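Local coordinates for uncharacterized protein (Pseudomonas fluorescens, PDB 5V00) that is a two-cupin-domain (bicupin) HutD protein involved in histidine utilization, whose precise molecular role is not established, at residues B[129-134]-B[183-188]; B[152-157]-B[178-183]. All coordinates share one frame; numbering follows the deposited sequence.

Contact 1: residues B[129-134]-B[183-188]; sequences LQWVDG and RCCLIE
Cys185 carries SG anti to its backbone N (chi1 -172°), and Trp131 sets CG anti to its carbonyl carbon (chi1 -72°), so the indole lies flat against the cysteine. CB of Cys185 sits almost exactly on the normal of the six-membered ring, 3.4 Å from its centroid, a CH-pi contact. SG hangs over the five-membered ring in a sulfur-aromatic contact and also meets Leu129 CG at 3.6 Å. Leu129 also lies alongside Ile187, their CD1 atoms touching. The indole NE1 is hydrogen-bonded to Thr71, while Phe116 and Leu118 of strand 113-120, from another sheet, pack against this face. The strands pair within the five-stranded antiparallel sheet of the C-terminal cupin beta-barrel, where 125-132 is an outermost strand within the chain, through Gln130-Leu186 and Val132-Cys184 as hydrogen-bonded pairs; the bond from Leu186 N to Gln130 O is short (2.8 Å) and nearly straight. Val132, Cys184 and Leu186 occupy the opposite face, where Val132 CG2 meets Cys184 SG at 3.7 Å and CG1 meets Leu186 CD1. Where the pairing ends, Arg183 bends at chi2 (96°) and NH1 donates a hydrogen bond to Val132 O (3.1 Å), from well above the carbonyl plane although the oxygen lies near the guanidinium plane. That oxygen also accepts from Cys184 N, at 3.2 Å. Asp133 crosses the arginine chain, its OD2 against CD at 3.4 Å, and probably adds electrostatic attraction without a salt bridge.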
loop_
_atom_site.group_PDB
_atom_site.type_symbol
_atom_site.label_atom_id
_atom_site.label_comp_id
_atom_site.label_asym_id
_atom_site.label_seq_id
_atom_site.Cartn_x
_atom_site.Cartn_y
_atom_site.Cartn_z
ATOM N N LEU B 129 -15.759 -13.112 -3.312
ATOM C CA LEU B 129 -14.870 -12.950 -4.438
ATOM C C LEU B 129 -15.591 -13.338 -5.721
ATOM O O LEU B 129 -16.273 -14.351 -5.738
ATOM C CB LEU B 129 -13.621 -13.894 -4.250
ATOM C CG LEU B 129 -12.592 -13.904 -5.384
ATOM C CD1 LEU B 129 -11.150 -14.065 -4.873
ATOM C CD2 LEU B 129 -12.893 -14.880 -6.449
ATOM N N GLN B 130 -15.431 -12.558 -6.792
ATOM C CA GLN B 130 -16.019 -12.895 -8.084
ATOM C C GLN B 130 -15.222 -12.285 -9.237
ATOM O O GLN B 130 -14.981 -11.080 -9.272
ATOM C CB GLN B 130 -17.432 -12.360 -8.086
ATOM C CG GLN B 130 -18.170 -12.641 -9.401
ATOM C CD GLN B 130 -19.599 -12.161 -9.399
ATOM O OE1 GLN B 130 -20.039 -11.450 -8.528
ATOM N NE2 GLN B 130 -20.320 -12.513 -10.479
ATOM N N TRP B 131 -14.824 -13.097 -10.193
ATOM C CA TRP B 131 -14.249 -12.623 -11.460
ATOM C C TRP B 131 -15.379 -12.215 -12.401
ATOM O O TRP B 131 -16.408 -12.949 -12.524
ATOM C CB TRP B 131 -13.396 -13.709 -12.082
ATOM C CG TRP B 131 -12.125 -13.940 -11.373
ATOM C CD1 TRP B 131 -11.865 -14.842 -10.404
ATOM C CD2 TRP B 131 -10.913 -13.249 -11.615
ATOM N NE1 TRP B 131 -10.565 -14.759 -10.003
ATOM C CE2 TRP B 131 -9.956 -13.772 -10.728
ATOM C CE3 TRP B 131 -10.574 -12.171 -12.427
ATOM C CZ2 TRP B 131 -8.632 -13.290 -10.653
ATOM C CZ3 TRP B 131 -9.231 -11.716 -12.402
ATOM C CH2 TRP B 131 -8.300 -12.252 -11.466
ATOM N N VAL B 132 -15.225 -11.044 -13.030
ATOM C CA VAL B 132 -16.274 -10.444 -13.872
ATOM C C VAL B 132 -15.695 -9.884 -15.152
ATOM O O VAL B 132 -14.447 -9.771 -15.301
ATOM C CB VAL B 132 -17.111 -9.373 -13.132
ATOM C CG1 VAL B 132 -17.794 -9.904 -11.896
ATOM C CG2 VAL B 132 -16.258 -8.158 -12.866
ATOM N N ASP B 133 -16.582 -9.520 -16.112
ATOM C CA ASP B 133 -16.121 -8.882 -17.317
ATOM C C ASP B 133 -17.226 -8.015 -17.816
ATOM O O ASP B 133 -18.362 -8.075 -17.325
ATOM C CB ASP B 133 -15.699 -9.912 -18.338
ATOM C CG ASP B 133 -14.832 -9.361 -19.485
ATOM O OD1 ASP B 133 -14.417 -8.177 -19.548
ATOM O OD2 ASP B 133 -14.537 -10.252 -20.334
ATOM N N GLY B 134 -16.928 -7.168 -18.768
ATOM C CA GLY B 134 -17.957 -6.310 -19.344
ATOM C C GLY B 134 -18.369 -5.199 -18.385
ATOM O O GLY B 134 -17.628 -4.790 -17.498
ATOM N N ARG B 183 -12.281 -6.599 -17.441
ATOM C CA ARG B 183 -12.033 -7.884 -16.852
ATOM C C ARG B 183 -11.261 -7.745 -15.547
ATOM O O ARG B 183 -10.096 -7.221 -15.552
ATOM C CB ARG B 183 -11.278 -8.758 -17.809
ATOM C CG ARG B 183 -11.141 -10.213 -17.375
ATOM C CD ARG B 183 -12.204 -11.035 -18.000
ATOM N NE ARG B 183 -12.177 -12.508 -17.838
ATOM C CZ ARG B 183 -12.838 -13.216 -16.855
ATOM N NH1 ARG B 183 -13.525 -12.671 -15.785
ATOM N NH2 ARG B 183 -12.764 -14.551 -16.895
ATOM N N CYS B 184 -11.840 -8.164 -14.460
ATOM C CA CYS B 184 -11.256 -7.940 -13.145
ATOM C C CYS B 184 -11.867 -8.871 -12.107
ATOM O O CYS B 184 -12.866 -9.568 -12.367
ATOM C CB CYS B 184 -11.488 -6.480 -12.740
ATOM S SG CYS B 184 -13.237 -6.024 -12.500
ATOM N N CYS B 185 -11.288 -8.886 -10.919
ATOM C CA CYS B 185 -11.773 -9.624 -9.783
ATOM C C CYS B 185 -12.301 -8.664 -8.724
ATOM O O CYS B 185 -11.640 -7.647 -8.393
ATOM C CB CYS B 185 -10.686 -10.530 -9.184
ATOM S SG CYS B 185 -11.290 -11.660 -7.901
ATOM N N LEU B 186 -13.502 -8.897 -8.283
ATOM C CA LEU B 186 -14.193 -8.112 -7.252
ATOM C C LEU B 186 -14.103 -8.829 -5.919
ATOM O O LEU B 186 -14.574 -9.965 -5.799
ATOM C CB LEU B 186 -15.686 -7.902 -7.583
ATOM C CG LEU B 186 -15.986 -7.235 -8.916
ATOM C CD1 LEU B 186 -17.475 -7.176 -9.097
ATOM C CD2 LEU B 186 -15.302 -5.888 -9.116
ATOM N N ILE B 187 -13.496 -8.232 -4.893
ATOM C CA ILE B 187 -13.432 -8.813 -3.567
ATOM C C ILE B 187 -14.050 -7.872 -2.544
ATOM O O ILE B 187 -13.809 -6.647 -2.595
ATOM C CB ILE B 187 -12.002 -9.176 -3.178
ATOM C CG1 ILE B 187 -11.462 -10.247 -4.154
ATOM C CG2 ILE B 187 -11.842 -9.574 -1.749
ATOM C CD1 ILE B 187 -10.010 -10.534 -4.021
ATOM N N GLU B 188 -14.802 -8.396 -1.611
ATOM C CA GLU B 188 -15.400 -7.630 -0.592
ATOM C C GLU B 188 -15.111 -8.281 0.784
ATOM O O GLU B 188 -15.251 -9.500 0.962
ATOM C CB GLU B 188 -16.884 -7.517 -0.757
ATOM C CG GLU B 188 -17.301 -6.814 -2.021
ATOM C CD GLU B 188 -18.850 -6.696 -2.193
ATOM O OE1 GLU B 188 -19.620 -6.844 -1.254
ATOM O OE2 GLU B 188 -19.225 -6.448 -3.267
HETATM O O HOH W 1 -15.771 -14.186 -15.352
#

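Contact 2: residues B[152-157]-B[178-183]; sequences DEVKVL and ISVTGR
Strands 154-156 and 178-181 run antiparallel, 167° between their directions, with Lys155 and Thr181 as a hydrogen-bonded pair. Both bonds of this pair, Lys155 N to Thr181 O and Thr181 N to Lys155 O, measure 2.9 Å and lie in the carbonyl plane of the acceptor. Water takes over beyond it: one molecule links Glu153 O to Thr181 O, weakly on the threonine side, and another joins Leu157 N to Ser179 O. Gly182 follows with phi 117°, and a beta carbon here would collide with the carbonyl oxygen of Thr181 and would crowd Glu153 O and Val154 CG2. The strands belong to the four-stranded antiparallel sheet of the C-terminal cupin half, between strands 135-140 and 159-161. Their valines form a row on the buried face. Val154 sets CG1 anti to its backbone N (chi1 168°), which brings it obliquely against Val180 CG1 at 3.8 Å and leaves CG2 3.4 Å from Arg183 O. An alanine at Val154 would lose both methyl contacts and would probably loosen the packing where strand 178-181 runs into Gly182. Val180 CG2 lies alongside Val156 CG2, also at 3.8 Å, and the latter reaches Ile178 CG2 at 3.9 Å; Leu167 also packs on Val156.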
loop_
_atom_site.group_PDB
_atom_site.type_symbol
_atom_site.label_atom_id
_atom_site.label_comp_id
_atom_site.label_asym_id
_atom_site.label_seq_id
_atom_site.Cartn_x
_atom_site.Cartn_y
_atom_site.Cartn_z
ATOM N N ASP B 152 -5.997 -4.262 -19.909
ATOM C CA ASP B 152 -5.285 -2.997 -20.082
ATOM C C ASP B 152 -5.974 -1.799 -19.455
ATOM O O ASP B 152 -5.329 -0.816 -19.068
ATOM C CB ASP B 152 -5.090 -2.704 -21.567
ATOM C CG ASP B 152 -4.041 -3.589 -22.211
ATOM O OD1 ASP B 152 -3.222 -4.215 -21.556
ATOM O OD2 ASP B 152 -4.047 -3.627 -23.437
ATOM N N GLU B 153 -7.305 -1.824 -19.405
ATOM C CA GLU B 153 -8.049 -0.738 -18.809
ATOM C C GLU B 153 -9.351 -1.246 -18.135
ATOM O O GLU B 153 -10.294 -1.662 -18.801
ATOM C CB GLU B 153 -8.413 0.316 -19.839
ATOM C CG GLU B 153 -9.019 1.540 -19.238
ATOM C CD GLU B 153 -9.278 2.664 -20.230
ATOM O OE1 GLU B 153 -10.401 2.747 -20.717
ATOM O OE2 GLU B 153 -8.353 3.423 -20.489
ATOM N N VAL B 154 -9.368 -1.254 -16.820
ATOM C CA VAL B 154 -10.615 -1.460 -16.067
ATOM C C VAL B 154 -10.984 -0.089 -15.464
ATOM O O VAL B 154 -10.151 0.616 -14.807
ATOM C CB VAL B 154 -10.373 -2.474 -14.968
ATOM C CG1 VAL B 154 -11.544 -2.482 -14.006
ATOM C CG2 VAL B 154 -10.123 -3.845 -15.608
ATOM N N LYS B 155 -12.191 0.357 -15.753
ATOM C CA LYS B 155 -12.720 1.621 -15.239
ATOM C C LYS B 155 -13.579 1.419 -14.033
ATOM O O LYS B 155 -14.503 0.610 -14.078
ATOM C CB LYS B 155 -13.569 2.304 -16.328
ATOM C CG LYS B 155 -12.791 2.656 -17.608
ATOM C CD LYS B 155 -13.718 3.233 -18.681
ATOM C CE LYS B 155 -13.753 4.708 -18.695
ATOM N NZ LYS B 155 -15.037 5.215 -19.307
ATOM N N VAL B 156 -13.295 2.146 -12.967
ATOM C CA VAL B 156 -14.008 1.998 -11.723
ATOM C C VAL B 156 -13.774 3.230 -10.873
ATOM O O VAL B 156 -12.620 3.659 -10.656
ATOM C CB VAL B 156 -13.648 0.712 -10.955
ATOM C CG1 VAL B 156 -12.127 0.552 -10.813
ATOM C CG2 VAL B 156 -14.387 0.631 -9.631
ATOM N N LEU B 157 -14.875 3.837 -10.442
ATOM C CA LEU B 157 -14.853 4.985 -9.534
ATOM C C LEU B 157 -13.982 6.120 -10.015
ATOM O O LEU B 157 -13.298 6.749 -9.236
ATOM C CB LEU B 157 -14.502 4.538 -8.134
ATOM C CG LEU B 157 -15.565 3.734 -7.400
ATOM C CD1 LEU B 157 -15.085 2.952 -6.219
ATOM C CD2 LEU B 157 -16.778 4.616 -7.050
ATOM N N ILE B 178 -21.379 0.879 -7.070
ATOM C CA ILE B 178 -20.104 0.807 -7.786
ATOM C C ILE B 178 -20.351 0.208 -9.167
ATOM O O ILE B 178 -20.858 -0.880 -9.324
ATOM C CB ILE B 178 -19.016 -0.011 -7.018
ATOM C CG1 ILE B 178 -18.744 0.651 -5.673
ATOM C CG2 ILE B 178 -17.773 -0.111 -7.897
ATOM C CD1 ILE B 178 -17.830 -0.160 -4.785
ATOM N N SER B 179 -19.938 0.955 -10.200
ATOM C CA SER B 179 -19.921 0.437 -11.545
ATOM C C SER B 179 -18.504 0.103 -11.941
ATOM O O SER B 179 -17.564 0.865 -11.624
ATOM C CB SER B 179 -20.470 1.495 -12.513
ATOM O OG SER B 179 -21.891 1.781 -12.284
ATOM N N VAL B 180 -18.321 -0.995 -12.672
ATOM C CA VAL B 180 -17.021 -1.390 -13.130
ATOM C C VAL B 180 -17.104 -1.813 -14.587
ATOM O O VAL B 180 -18.072 -2.450 -14.974
ATOM C CB VAL B 180 -16.480 -2.594 -12.335
ATOM C CG1 VAL B 180 -15.094 -2.937 -12.757
ATOM C CG2 VAL B 180 -16.507 -2.321 -10.868
ATOM N N THR B 181 -16.115 -1.448 -15.402
ATOM C CA THR B 181 -16.049 -1.927 -16.793
ATOM C C THR B 181 -14.731 -2.561 -17.046
ATOM O O THR B 181 -13.660 -1.939 -16.760
ATOM C CB THR B 181 -16.275 -0.740 -17.802
ATOM O OG1 THR B 181 -17.592 -0.181 -17.578
ATOM C CG2 THR B 181 -16.150 -1.256 -19.214
ATOM N N GLY B 182 -14.760 -3.810 -17.482
ATOM C CA GLY B 182 -13.578 -4.609 -17.864
ATOM C C GLY B 182 -13.289 -5.848 -17.056
ATOM O O GLY B 182 -13.976 -6.126 -16.071
ATOM N N ARG B 183 -12.281 -6.599 -17.441
ATOM C CA ARG B 183 -12.033 -7.884 -16.852
ATOM C C ARG B 183 -11.261 -7.745 -15.547
ATOM O O ARG B 183 -10.096 -7.221 -15.552
ATOM C CB ARG B 183 -11.278 -8.758 -17.809
ATOM C CG ARG B 183 -11.141 -10.213 -17.375
ATOM C CD ARG B 183 -12.204 -11.035 -18.000
ATOM N NE ARG B 183 -12.177 -12.508 -17.838
ATOM C CZ ARG B 183 -12.838 -13.216 -16.855
ATOM N NH1 ARG B 183 -13.525 -12.671 -15.785
ATOM N NH2 ARG B 183 -12.764 -14.551 -16.895
HETATM O O HOH W 2 -12.770 -0.987 -19.534
HETATM O O HOH W 3 -17.698 3.403 -10.705
#

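In the fold
Strands 176-181 and 184-191 follow each other in the chain, and Arg183, common to both contacts, lies at the passage from one sheet to the other. Contact 1 lies deeper, its centre about 11 Å from the chain's centre against about 17 Å for contact 2. Through Leu129, Cys185 and Ile187 it packs on strand 113-120, whereas contact 2 has one aliphatic face turned inward and a more polar one, with Lys155 and Thr181, turned outward, and supplements its two direct backbone bonds with two water bridges, where contact 1 has four backbone bonds. The contacts meet directly: Gly134 O probably accepts a hydrogen bond from Gly182 N, Cys184 packs on Val154, and Leu186 on Val180.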